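Local coordinates for amidohydrolase (Brucella melitensis biovar Abortus, PDB 4F0L), which probably works as a metal-dependent deaminase of the amidohydrolase family, holding an iron(III) ion in a TIM-barrel type catalytic domain, at residues T138-L143 and Q182-N187; P165-H170 and P223-S228; E190-L195 and D227-L232. All coordinates share one frame; numbering follows the deposited sequence.

The three contacts lie on one flank of the amidohydrolase barrel domain. Contacts 2 and 3 lie closest, with centres about 8 Å apart; they share Asp227 and Ser228 of helix 223-229, and Phe167 of contact 2 packs on Val229 of contact 3. The centre of contact 1 is about 15 Å from each of the others, joined to contact 2 by a probable Asn187 N to Tyr168 O hydrogen bond and to contact 3 by Arg191, which reaches Ile186 O. Along the chain, contacts 1 and 2 interleave, whereas contact 1 closes before contact 3 opens. Contact 1 brings together the loops before helices 145-157 and 189-203; contacts 2 and 3 join the 160-203 unit to helix 223-229 and the turn after it.

Contact 1 of 3, residues T138-L143 and Q182-N187; sequences TPYANL and QRRFIN
Tyr140 and Arg184 face each other from two irregular loops, their CA atoms 10.4 Å apart, with Tyr140 on extended backbone (psi 155°) and Arg184 in a turn that the 2.9 Å bond from Phe185 N to Gln182 O closes. Long side chains therefore have to span the gap, and the buried area of 80 Å² shows how narrow the meeting is. Tyr140 OH lies 3.0 Å from Arg184 NH2, in the plane of the guanidinium and at its edge; seen from the other partner, NH2 stands at the edge of the phenol ring, near the ring plane. The two planes are nonetheless turned 58° apart, which rules out a stack. Arg184 makes this approach through a bend at chi3 (71°), which swings the guanidinium off the line of the preceding carbons. All three guanidinium nitrogens have hydrogen bonds beyond the two segments: among them, NE bonds to His133 O, and NH1 is shared between the carbonyls of Ala98 and Met101. Arg184 thus links the loop after strand 122-129 to the C-terminal end of helix 88-100, while Met146 of helix 145-157 packs against both Tyr140 and Arg184.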
loop_
_atom_site.group_PDB
_atom_site.type_symbol
_atom_site.label_atom_id
_atom_site.label_comp_id
_atom_site.label_asym_id
_atom_site.label_seq_id
_atom_site.Cartn_x
_atom_site.Cartn_y
_atom_site.Cartn_z
ATOM N N THR B 138 -13.638 18.997 -31.726
ATOM C CA THR B 138 -13.408 18.813 -33.155
ATOM C C THR B 138 -12.240 17.844 -33.355
ATOM O O THR B 138 -11.215 17.953 -32.678
ATOM C CB THR B 138 -13.056 20.145 -33.858
ATOM O OG1 THR B 138 -14.107 21.069 -33.632
ATOM C CG2 THR B 138 -12.866 19.969 -35.376
ATOM N N PRO B 139 -12.379 16.908 -34.305
ATOM C CA PRO B 139 -11.265 15.999 -34.584
ATOM C C PRO B 139 -10.000 16.747 -34.995
ATOM O O PRO B 139 -10.085 17.841 -35.575
ATOM C CB PRO B 139 -11.775 15.149 -35.758
ATOM C CG PRO B 139 -13.268 15.234 -35.682
ATOM C CD PRO B 139 -13.580 16.588 -35.106
ATOM N N TYR B 140 -8.837 16.166 -34.699
ATOM C CA TYR B 140 -7.564 16.736 -35.174
ATOM C C TYR B 140 -7.419 16.473 -36.656
ATOM O O TYR B 140 -7.995 15.529 -37.160
ATOM C CB TYR B 140 -6.389 16.104 -34.449
ATOM C CG TYR B 140 -6.293 16.499 -33.011
ATOM C CD1 TYR B 140 -5.788 17.749 -32.659
ATOM C CD2 TYR B 140 -6.697 15.642 -32.004
ATOM C CE1 TYR B 140 -5.686 18.116 -31.346
ATOM C CE2 TYR B 140 -6.606 16.008 -30.700
ATOM C CZ TYR B 140 -6.099 17.239 -30.384
ATOM O OH TYR B 140 -6.002 17.600 -29.077
ATOM N N ALA B 141 -6.639 17.301 -37.349
ATOM C CA ALA B 141 -6.447 17.124 -38.787
ATOM C C ALA B 141 -5.963 15.687 -39.042
ATOM O O ALA B 141 -6.394 15.027 -39.980
ATOM C CB ALA B 141 -5.479 18.168 -39.356
ATOM N N ASN B 142 -5.104 15.187 -38.163
ATOM C CA ASN B 142 -4.753 13.771 -38.138
ATOM C C ASN B 142 -5.689 13.094 -37.126
ATOM O O ASN B 142 -5.569 13.311 -35.909
ATOM C CB ASN B 142 -3.278 13.676 -37.746
ATOM C CG ASN B 142 -2.846 12.296 -37.436
ATOM O OD1 ASN B 142 -3.317 11.326 -38.044
ATOM N ND2 ASN B 142 -1.942 12.174 -36.449
ATOM N N LEU B 143 -6.642 12.299 -37.609
ATOM C CA LEU B 143 -7.736 11.803 -36.742
ATOM C C LEU B 143 -7.230 11.101 -35.466
ATOM O O LEU B 143 -7.785 11.297 -34.356
ATOM C CB LEU B 143 -8.687 10.895 -37.532
ATOM C CG LEU B 143 -9.866 10.273 -36.767
ATOM C CD1 LEU B 143 -10.764 11.319 -36.135
ATOM C CD2 LEU B 143 -10.667 9.381 -37.700
ATOM N N GLN B 182 -18.204 15.533 -22.337
ATOM C CA GLN B 182 -17.640 14.332 -22.995
ATOM C C GLN B 182 -17.164 14.538 -24.423
ATOM O O GLN B 182 -16.751 13.581 -25.097
ATOM C CB GLN B 182 -18.667 13.200 -22.967
ATOM C CG GLN B 182 -18.599 12.462 -21.662
ATOM C CD GLN B 182 -19.673 12.879 -20.718
ATOM O OE1 GLN B 182 -20.814 12.396 -20.827
ATOM N NE2 GLN B 182 -19.332 13.782 -19.775
ATOM N N ARG B 183 -17.219 15.775 -24.883
ATOM C CA ARG B 183 -16.981 16.084 -26.288
ATOM C C ARG B 183 -15.665 15.580 -26.889
ATOM O O ARG B 183 -15.616 15.305 -28.082
ATOM C CB ARG B 183 -17.066 17.588 -26.517
ATOM C CG ARG B 183 -15.977 18.384 -25.831
ATOM C CD ARG B 183 -16.237 19.871 -26.003
ATOM N NE ARG B 183 -15.379 20.724 -25.186
ATOM C CZ ARG B 183 -15.629 21.072 -23.932
ATOM N NH1 ARG B 183 -16.709 20.645 -23.274
ATOM N NH2 ARG B 183 -14.783 21.880 -23.321
ATOM N N ARG B 184 -14.598 15.466 -26.110
ATOM C CA ARG B 184 -13.332 14.978 -26.695
ATOM C C ARG B 184 -13.282 13.452 -26.831
ATOM O O ARG B 184 -12.318 12.925 -27.380
ATOM C CB ARG B 184 -12.129 15.427 -25.869
ATOM C CG ARG B 184 -12.101 16.912 -25.570
ATOM C CD ARG B 184 -10.794 17.299 -24.937
ATOM N NE ARG B 184 -9.664 17.257 -25.876
ATOM C CZ ARG B 184 -8.395 17.503 -25.548
ATOM N NH1 ARG B 184 -8.058 17.806 -24.304
ATOM N NH2 ARG B 184 -7.446 17.497 -26.473
ATOM N N PHE B 185 -14.295 12.754 -26.291
ATOM C CA PHE B 185 -14.296 11.282 -26.206
ATOM C C PHE B 185 -15.152 10.659 -27.287
ATOM O O PHE B 185 -15.050 9.463 -27.543
ATOM C CB PHE B 185 -14.863 10.791 -24.865
ATOM C CG PHE B 185 -14.293 11.469 -23.633
ATOM C CD1 PHE B 185 -13.028 12.014 -23.624
ATOM C CD2 PHE B 185 -15.065 11.547 -22.472
ATOM C CE1 PHE B 185 -12.525 12.631 -22.502
ATOM C CE2 PHE B 185 -14.578 12.173 -21.334
ATOM C CZ PHE B 185 -13.307 12.719 -21.358
ATOM N N ILE B 186 -16.001 11.474 -27.898
ATOM C CA ILE B 186 -17.147 11.016 -28.679
ATOM C C ILE B 186 -16.744 10.573 -30.079
ATOM O O ILE B 186 -15.939 11.223 -30.726
ATOM C CB ILE B 186 -18.182 12.181 -28.811
ATOM C CG1 ILE B 186 -18.760 12.546 -27.457
ATOM C CG2 ILE B 186 -19.309 11.886 -29.806
ATOM C CD1 ILE B 186 -19.722 13.725 -27.535
ATOM N N ASN B 187 -17.306 9.464 -30.534
ATOM C CA ASN B 187 -17.292 9.106 -31.947
ATOM C C ASN B 187 -18.582 8.406 -32.293
ATOM O O ASN B 187 -19.242 7.846 -31.408
ATOM C CB ASN B 187 -16.137 8.156 -32.297
ATOM C CG ASN B 187 -14.810 8.836 -32.295
ATOM O OD1 ASN B 187 -14.548 9.699 -33.138
ATOM N ND2 ASN B 187 -13.921 8.425 -31.368
#

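Contact 2 of 3, residues P165-H170 and P223-S228; sequences PVFYAH and PDELDS
His170 NE2 donates to Glu225 OE2 over 2.7 Å, at a nearly straight N-H...O angle of 168°. The acceptor uses its syn lone pair, and imidazole and carboxylate are almost coplanar (13° apart), so the two groups meet edge-on from opposite directions. Each group has a second hydrogen bond: His170 ND1 bonds to Ala176 O, while Glu225 OE1 takes the backbone N-H of Thr222, just before the helix, which would help to hold the carboxylate's rotation. Phe167 crosses the Glu225 side chain at about a right angle. Its CE2 touches Glu225 CB at 3.6 Å and has Glu225 OE1 at 3.5 Å in the ring plane, so the oxygen faces the ring edge. With CG of Phe167 anti to its own backbone nitrogen (chi1 180°), the ring is carried out from the strand to the glutamate stem. Ala169 adds its methyl, with CB 3.9 Å from Glu225 OE1. The loop just after strand 160-167 is thereby joined to the first turn of helix 223-229 by a His-carboxylate hydrogen bond, with the Phe167 edge against the glutamate, in the parallel beta-alpha architecture of the amidohydrolase barrel; the Phe167 side chain lies about 11 Å from that of the iron ligand His241.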
loop_
_atom_site.group_PDB
_atom_site.type_symbol
_atom_site.label_atom_id
_atom_site.label_comp_id
_atom_site.label_asym_id
_atom_site.label_seq_id
_atom_site.Cartn_x
_atom_site.Cartn_y
_atom_site.Cartn_z
ATOM N N PRO B 165 -8.292 1.798 -28.346
ATOM C CA PRO B 165 -9.060 3.035 -28.516
ATOM C C PRO B 165 -10.498 2.805 -28.089
ATOM O O PRO B 165 -11.097 1.787 -28.453
ATOM C CB PRO B 165 -8.974 3.289 -30.029
ATOM C CG PRO B 165 -7.704 2.611 -30.447
ATOM C CD PRO B 165 -7.730 1.350 -29.631
ATOM N N VAL B 166 -11.038 3.758 -27.349
ATOM C CA VAL B 166 -12.346 3.647 -26.729
ATOM C C VAL B 166 -13.493 4.220 -27.611
ATOM O O VAL B 166 -13.401 5.339 -28.210
ATOM C CB VAL B 166 -12.339 4.383 -25.381
ATOM C CG1 VAL B 166 -13.738 4.401 -24.732
ATOM C CG2 VAL B 166 -11.332 3.728 -24.429
ATOM N N PHE B 167 -14.546 3.428 -27.710
ATOM C CA PHE B 167 -15.758 3.871 -28.352
ATOM C C PHE B 167 -16.682 4.392 -27.275
ATOM O O PHE B 167 -17.008 3.666 -26.332
ATOM C CB PHE B 167 -16.464 2.761 -29.144
ATOM C CG PHE B 167 -17.724 3.255 -29.790
ATOM C CD1 PHE B 167 -17.669 3.981 -30.964
ATOM C CD2 PHE B 167 -18.938 3.130 -29.136
ATOM C CE1 PHE B 167 -18.816 4.509 -31.531
ATOM C CE2 PHE B 167 -20.087 3.655 -29.678
ATOM C CZ PHE B 167 -20.026 4.348 -30.887
ATOM N N TYR B 168 -17.129 5.632 -27.447
ATOM C CA TYR B 168 -17.961 6.352 -26.466
ATOM C C TYR B 168 -18.915 7.275 -27.221
ATOM O O TYR B 168 -18.480 8.105 -28.007
ATOM C CB TYR B 168 -17.042 7.202 -25.591
ATOM C CG TYR B 168 -17.600 7.741 -24.287
ATOM C CD1 TYR B 168 -18.735 8.539 -24.239
ATOM C CD2 TYR B 168 -16.942 7.492 -23.100
ATOM C CE1 TYR B 168 -19.219 9.037 -23.034
ATOM C CE2 TYR B 168 -17.418 7.982 -21.911
ATOM C CZ TYR B 168 -18.552 8.740 -21.894
ATOM O OH TYR B 168 -18.970 9.216 -20.683
ATOM N N ALA B 169 -20.214 7.134 -26.988
ATOM C CA ALA B 169 -21.202 7.940 -27.721
ATOM C C ALA B 169 -22.370 8.492 -26.882
ATOM O O ALA B 169 -23.118 9.307 -27.382
ATOM C CB ALA B 169 -21.754 7.127 -28.883
ATOM N N HIS B 170 -22.530 8.044 -25.637
ATOM C CA HIS B 170 -23.721 8.350 -24.837
ATOM C C HIS B 170 -23.426 8.538 -23.378
ATOM O O HIS B 170 -22.417 8.034 -22.849
ATOM C CB HIS B 170 -24.734 7.233 -25.024
ATOM C CG HIS B 170 -25.060 6.995 -26.460
ATOM N ND1 HIS B 170 -25.850 7.816 -27.160
ATOM C CD2 HIS B 170 -24.593 6.046 -27.350
ATOM C CE1 HIS B 170 -25.927 7.399 -28.409
ATOM N NE2 HIS B 170 -25.143 6.319 -28.535
ATOM N N PRO B 223 -26.548 -1.143 -27.679
ATOM C CA PRO B 223 -26.332 -2.513 -28.175
ATOM C C PRO B 223 -25.900 -2.613 -29.645
ATOM O O PRO B 223 -25.004 -3.379 -29.963
ATOM C CB PRO B 223 -27.685 -3.197 -27.932
ATOM C CG PRO B 223 -28.213 -2.486 -26.727
ATOM C CD PRO B 223 -27.822 -1.034 -26.939
ATOM N N ASP B 224 -26.499 -1.817 -30.525
ATOM C CA ASP B 224 -26.115 -1.817 -31.945
ATOM C C ASP B 224 -24.690 -1.320 -32.144
ATOM O O ASP B 224 -23.935 -1.865 -32.953
ATOM C CB ASP B 224 -27.086 -0.939 -32.773
ATOM C CG ASP B 224 -28.487 -1.532 -32.860
ATOM O OD1 ASP B 224 -28.679 -2.689 -32.437
ATOM O OD2 ASP B 224 -29.405 -0.864 -33.390
ATOM N N GLU B 225 -24.314 -0.275 -31.418
ATOM C CA GLU B 225 -22.976 0.263 -31.545
ATOM C C GLU B 225 -21.963 -0.755 -31.018
ATOM O O GLU B 225 -20.882 -0.896 -31.563
ATOM C CB GLU B 225 -22.839 1.569 -30.786
ATOM C CG GLU B 225 -23.676 2.732 -31.330
ATOM C CD GLU B 225 -23.879 3.834 -30.292
ATOM O OE1 GLU B 225 -23.508 3.647 -29.092
ATOM O OE2 GLU B 225 -24.431 4.887 -30.663
ATOM N N LEU B 226 -22.333 -1.464 -29.957
ATOM C CA LEU B 226 -21.481 -2.473 -29.381
ATOM C C LEU B 226 -21.205 -3.578 -30.386
ATOM O O LEU B 226 -20.052 -4.033 -30.519
ATOM C CB LEU B 226 -22.126 -3.026 -28.109
ATOM C CG LEU B 226 -21.362 -4.020 -27.265
ATOM C CD1 LEU B 226 -20.080 -3.362 -26.787
ATOM C CD2 LEU B 226 -22.215 -4.493 -26.099
ATOM N N ASP B 227 -22.244 -4.007 -31.107
ATOM C CA ASP B 227 -22.061 -4.990 -32.178
ATOM C C ASP B 227 -21.062 -4.522 -33.238
ATOM O O ASP B 227 -20.155 -5.269 -33.591
ATOM C CB ASP B 227 -23.383 -5.332 -32.879
ATOM C CG ASP B 227 -24.324 -6.141 -32.010
ATOM O OD1 ASP B 227 -23.852 -6.848 -31.092
ATOM O OD2 ASP B 227 -25.548 -6.073 -32.265
ATOM N N SER B 228 -21.232 -3.308 -33.744
ATOM C CA SER B 228 -20.336 -2.786 -34.775
ATOM C C SER B 228 -18.886 -2.698 -34.322
ATOM O O SER B 228 -17.992 -3.134 -35.026
ATOM C CB SER B 228 -20.758 -1.401 -35.200
ATOM O OG SER B 228 -22.098 -1.430 -35.596
#

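Contact 3 of 3, residues E190-L195 and D227-L232; sequences ERFARL and DSVTQL
Leu232 is the main bump, and its forked end fits a hollow formed by Phe192 and Ala193. One prong meets the edge of the Phe192 ring near its plane, Leu232 CD1 lying 3.7 Å from Phe192 CD2; with the other prong, Leu232 CD2 lies 3.9 Å from Ala193 CB. The backbones are nearest at this small residue, Ala193 CA to Leu232 CA 7.2 Å. Val229 CG1 comes obliquely to the same CD2-CE2 bond, 3.7 Å from Phe192 CE2, from the other side of the ring plane than Leu232 CD1, so this edge slots between a valine and a leucine branch. A chi1 of -176° sends the Phe192 ring away from its backbone N and into this slot. A type I turn from Val229 to Leu232 brings both residues to the same ring of Phe192. The interface itself is purely apolar; within helix 189-203, Arg194 grips Glu190 side-on in a salt bridge, NE to OE2 (2.8 Å) and NH1 to OE1 (3.1 Å). Phe192 and Val229 also both pack on Val213 of strand 210-215, with Phe192 on Pro165 and Val229 on Phe167 of the neighbouring parallel strand: successive helices meeting over adjacent strands, as in the outer layer of a TIM-type barrel.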
loop_
_atom_site.group_PDB
_atom_site.type_symbol
_atom_site.label_atom_id
_atom_site.label_comp_id
_atom_site.label_asym_id
_atom_site.label_seq_id
_atom_site.Cartn_x
_atom_site.Cartn_y
_atom_site.Cartn_z
ATOM N N GLU B 190 -18.716 4.981 -37.569
ATOM C CA GLU B 190 -17.983 5.275 -38.770
ATOM C C GLU B 190 -16.674 6.025 -38.466
ATOM O O GLU B 190 -15.609 5.638 -38.954
ATOM C CB GLU B 190 -18.846 6.096 -39.731
ATOM C CG GLU B 190 -18.203 6.302 -41.096
ATOM C CD GLU B 190 -17.316 7.543 -41.169
ATOM O OE1 GLU B 190 -17.375 8.426 -40.256
ATOM O OE2 GLU B 190 -16.529 7.624 -42.156
ATOM N N ARG B 191 -16.760 7.111 -37.691
ATOM C CA ARG B 191 -15.551 7.865 -37.381
ATOM C C ARG B 191 -14.616 7.048 -36.492
ATOM O O ARG B 191 -13.392 7.173 -36.598
ATOM C CB ARG B 191 -15.856 9.206 -36.728
ATOM C CG ARG B 191 -14.627 10.101 -36.616
ATOM C CD ARG B 191 -15.021 11.548 -36.336
ATOM N NE ARG B 191 -15.461 11.709 -34.955
ATOM C CZ ARG B 191 -16.204 12.717 -34.496
ATOM N NH1 ARG B 191 -16.631 13.666 -35.317
ATOM N NH2 ARG B 191 -16.550 12.757 -33.207
ATOM N N PHE B 192 -15.196 6.177 -35.660
ATOM C CA PHE B 192 -14.400 5.256 -34.864
ATOM C C PHE B 192 -13.597 4.276 -35.735
ATOM O O PHE B 192 -12.413 4.055 -35.447
ATOM C CB PHE B 192 -15.263 4.488 -33.843
ATOM C CG PHE B 192 -14.464 3.605 -32.930
ATOM C CD1 PHE B 192 -13.758 4.144 -31.856
ATOM C CD2 PHE B 192 -14.386 2.242 -33.147
ATOM C CE1 PHE B 192 -12.992 3.334 -31.016
ATOM C CE2 PHE B 192 -13.622 1.426 -32.302
ATOM C CZ PHE B 192 -12.923 1.975 -31.246
ATOM N N ALA B 193 -14.237 3.661 -36.746
ATOM C CA ALA B 193 -13.504 2.751 -37.664
ATOM C C ALA B 193 -12.329 3.499 -38.328
ATOM O O ALA B 193 -11.220 2.980 -38.425
ATOM C CB ALA B 193 -14.425 2.135 -38.739
ATOM N N ARG B 194 -12.564 4.719 -38.781
ATOM C CA ARG B 194 -11.497 5.509 -39.379
ATOM C C ARG B 194 -10.361 5.790 -38.364
ATOM O O ARG B 194 -9.202 5.776 -38.706
ATOM C CB ARG B 194 -12.058 6.803 -39.961
ATOM C CG ARG B 194 -12.794 6.618 -41.291
ATOM C CD ARG B 194 -13.040 7.949 -42.007
ATOM N NE ARG B 194 -14.105 8.698 -41.348
ATOM C CZ ARG B 194 -13.965 9.878 -40.728
ATOM N NH1 ARG B 194 -15.038 10.427 -40.156
ATOM N NH2 ARG B 194 -12.788 10.524 -40.663
ATOM N N LEU B 195 -10.701 5.997 -37.098
ATOM C CA LEU B 195 -9.681 6.227 -36.071
ATOM C C LEU B 195 -8.857 4.957 -35.855
ATOM O O LEU B 195 -7.620 5.012 -35.794
ATOM C CB LEU B 195 -10.352 6.652 -34.768
ATOM C CG LEU B 195 -9.448 6.797 -33.533
ATOM C CD1 LEU B 195 -8.583 8.019 -33.678
ATOM C CD2 LEU B 195 -10.317 6.880 -32.304
ATOM N N ASP B 227 -22.244 -4.007 -31.107
ATOM C CA ASP B 227 -22.061 -4.990 -32.178
ATOM C C ASP B 227 -21.062 -4.522 -33.238
ATOM O O ASP B 227 -20.155 -5.269 -33.591
ATOM C CB ASP B 227 -23.383 -5.332 -32.879
ATOM C CG ASP B 227 -24.324 -6.141 -32.010
ATOM O OD1 ASP B 227 -23.852 -6.848 -31.092
ATOM O OD2 ASP B 227 -25.548 -6.073 -32.265
ATOM N N SER B 228 -21.232 -3.308 -33.744
ATOM C CA SER B 228 -20.336 -2.786 -34.775
ATOM C C SER B 228 -18.886 -2.698 -34.322
ATOM O O SER B 228 -17.992 -3.134 -35.026
ATOM C CB SER B 228 -20.758 -1.401 -35.200
ATOM O OG SER B 228 -22.098 -1.430 -35.596
ATOM N N VAL B 229 -18.674 -2.150 -33.136
ATOM C CA VAL B 229 -17.315 -1.906 -32.641
ATOM C C VAL B 229 -16.570 -3.208 -32.417
ATOM O O VAL B 229 -15.404 -3.328 -32.797
ATOM C CB VAL B 229 -17.347 -1.032 -31.366
ATOM C CG1 VAL B 229 -15.990 -0.958 -30.711
ATOM C CG2 VAL B 229 -17.859 0.355 -31.727
ATOM N N THR B 230 -17.256 -4.202 -31.870
ATOM C CA THR B 230 -16.610 -5.464 -31.510
ATOM C C THR B 230 -16.474 -6.441 -32.706
ATOM O O THR B 230 -15.953 -7.546 -32.566
ATOM C CB THR B 230 -17.324 -6.107 -30.297
ATOM O OG1 THR B 230 -18.695 -6.340 -30.602
ATOM C CG2 THR B 230 -17.294 -5.167 -29.107
ATOM N N GLN B 231 -16.925 -6.011 -33.883
ATOM C CA GLN B 231 -16.763 -6.761 -35.113
ATOM C C GLN B 231 -15.641 -6.176 -35.976
ATOM O O GLN B 231 -15.242 -6.800 -36.952
ATOM C CB GLN B 231 -18.108 -6.814 -35.904
ATOM N N LEU B 232 -15.105 -5.010 -35.612
ATOM C CA LEU B 232 -14.084 -4.369 -36.453
ATOM C C LEU B 232 -12.821 -5.189 -36.598
ATOM O O LEU B 232 -12.261 -5.276 -37.685
ATOM C CB LEU B 232 -13.681 -2.993 -35.918
ATOM C CG LEU B 232 -14.629 -1.837 -36.143
ATOM C CD1 LEU B 232 -14.001 -0.606 -35.492
ATOM C CD2 LEU B 232 -14.948 -1.601 -37.639
#